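PDB 5UJU: NAD-dependent aldehyde dehydrogenase from Burkholderia multivorans, which probably oxidises aldehydes to carboxylic acids with NAD+ as the electron acceptor. Local coordinates for residues R205-L211 / N233-K238. Numbering follows the deposited sequence.
Sequences RGTGLVL and NTVIVK
Two neighbouring parallel strands of a beta-alpha-beta unit, joined through helix 217-230, meet here in the nucleotide-binding (Rossmann-like) half of the aldehyde dehydrogenase fold. The axes of 207-211 and 234-238 come within 4.5 Å and cross at -25°, in register from Thr207 beside Thr234 to Leu211 beside Lys238. Gly208 and Val210 each use both their N and O in backbone hydrogen bonds: Gly208 N to Thr234 O 2.7 Å, Ile236 N to Gly208 O 2.9 Å, Val210 N to Ile236 O 2.9 Å, Lys238 N to Val210 O 2.7 Å.

One face carries Val210, Val235 and Val237, all chi1 t. Gly208, the neighbour of Val235 in the register, has no side chain, and Val210 CG2 lies 3.7 Å from Val235 CG1; Leu225 of the connecting helix packs onto both valines. The other face carries Thr207, Leu209, Leu211, Thr234, Ile236 and Lys238. Ile236 (mt) sends CD1 back to 4.0 Å from Thr207 CG2, beneath helix 97-132, while Leu211 CD2 rests 3.8 Å from Lys238 CB; the lysine ammonium (NZ) forms a salt bridge with Asp277.

At the N-terminal end of the pair Gly206 adopts phi/psi 149/-125, a conformation that calls for glycine, and its O accepts Thr234 N at 3.0 Å. Asn233, chi1 m, points toward segment 205-211 and closes this end, with OD1 accepting Gly206 N at 2.9 Å.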
# COMPACT_ATOMS: atom_id res chain seq x y z
N ARG A 205 -9.57 8.63 1.58
CA ARG A 205 -10.33 7.39 1.65
C ARG A 205 -11.64 7.58 2.41
O ARG A 205 -12.68 7.04 2.02
CB ARG A 205 -9.48 6.30 2.30
CG ARG A 205 -8.36 5.83 1.39
CD ARG A 205 -8.91 5.02 0.23
NE ARG A 205 -7.84 4.26 -0.40
CZ ARG A 205 -8.02 3.19 -1.17
NH1 ARG A 205 -9.25 2.74 -1.40
NH2 ARG A 205 -6.95 2.56 -1.67
N GLY A 206 -11.62 8.32 3.52
CA GLY A 206 -12.81 8.45 4.33
C GLY A 206 -12.50 8.63 5.79
O GLY A 206 -11.75 9.55 6.16
N THR A 207 -13.05 7.78 6.64
CA THR A 207 -12.80 7.85 8.07
C THR A 207 -11.77 6.80 8.47
O THR A 207 -11.95 5.61 8.19
CB THR A 207 -14.09 7.68 8.86
OG1 THR A 207 -14.96 8.77 8.56
CG2 THR A 207 -13.81 7.67 10.36
N GLY A 208 -10.72 7.24 9.13
CA GLY A 208 -9.71 6.35 9.67
C GLY A 208 -9.96 6.10 11.14
O GLY A 208 -10.60 6.91 11.83
N LEU A 209 -9.50 4.94 11.61
CA LEU A 209 -9.61 4.53 13.00
C LEU A 209 -8.21 4.35 13.57
O LEU A 209 -7.36 3.70 12.95
CB LEU A 209 -10.44 3.23 13.10
CG LEU A 209 -10.50 2.51 14.45
CD1 LEU A 209 -11.23 3.37 15.47
CD2 LEU A 209 -11.13 1.09 14.34
N VAL A 210 -7.95 4.97 14.73
CA VAL A 210 -6.67 4.83 15.43
C VAL A 210 -6.94 4.06 16.71
O VAL A 210 -7.68 4.53 17.58
CB VAL A 210 -6.00 6.18 15.71
CG1 VAL A 210 -4.74 5.98 16.55
CG2 VAL A 210 -5.63 6.86 14.40
N LEU A 211 -6.35 2.87 16.82
CA LEU A 211 -6.54 1.97 17.96
C LEU A 211 -5.30 2.05 18.83
O LEU A 211 -4.21 1.61 18.42
CB LEU A 211 -6.80 0.53 17.50
CG LEU A 211 -8.09 0.33 16.70
CD1 LEU A 211 -8.22 -1.09 16.18
CD2 LEU A 211 -9.27 0.68 17.60
N ASN A 233 -8.22 12.60 5.53
CA ASN A 233 -9.22 11.74 6.13
C ASN A 233 -9.71 12.33 7.44
O ASN A 233 -9.05 13.17 8.05
CB ASN A 233 -8.61 10.34 6.38
CG ASN A 233 -8.19 9.68 5.10
OD1 ASN A 233 -9.01 9.10 4.41
ND2 ASN A 233 -6.90 9.79 4.75
N THR A 234 -10.89 11.88 7.87
CA THR A 234 -11.34 12.12 9.23
C THR A 234 -10.88 10.94 10.09
O THR A 234 -10.59 9.86 9.58
CB THR A 234 -12.86 12.28 9.30
OG1 THR A 234 -13.48 11.16 8.65
CG2 THR A 234 -13.32 13.59 8.61
N VAL A 235 -10.79 11.15 11.41
CA VAL A 235 -10.17 10.18 12.31
C VAL A 235 -11.01 10.00 13.57
O VAL A 235 -11.38 10.98 14.22
CB VAL A 235 -8.74 10.60 12.70
CG1 VAL A 235 -8.05 9.49 13.46
CG2 VAL A 235 -7.94 10.99 11.47
N ILE A 236 -11.26 8.75 13.95
CA ILE A 236 -11.78 8.40 15.26
C ILE A 236 -10.62 7.79 16.04
O ILE A 236 -10.01 6.81 15.59
CB ILE A 236 -12.96 7.41 15.18
CG1 ILE A 236 -14.16 8.04 14.42
CG2 ILE A 236 -13.38 6.96 16.57
CD1 ILE A 236 -15.24 7.03 14.05
N VAL A 237 -10.27 8.41 17.17
CA VAL A 237 -9.16 7.95 18.00
C VAL A 237 -9.74 7.14 19.15
O VAL A 237 -10.50 7.68 19.97
CB VAL A 237 -8.32 9.12 18.52
CG1 VAL A 237 -7.18 8.62 19.39
CG2 VAL A 237 -7.78 9.96 17.35
N LYS A 238 -9.40 5.86 19.20
CA LYS A 238 -9.85 4.93 20.24
C LYS A 238 -8.64 4.50 21.06
O LYS A 238 -7.96 3.53 20.71
CB LYS A 238 -10.52 3.71 19.60
CG LYS A 238 -11.53 2.99 20.51
CD LYS A 238 -10.92 2.33 21.74
CE LYS A 238 -10.00 1.15 21.35
NZ LYS A 238 -9.43 0.54 22.59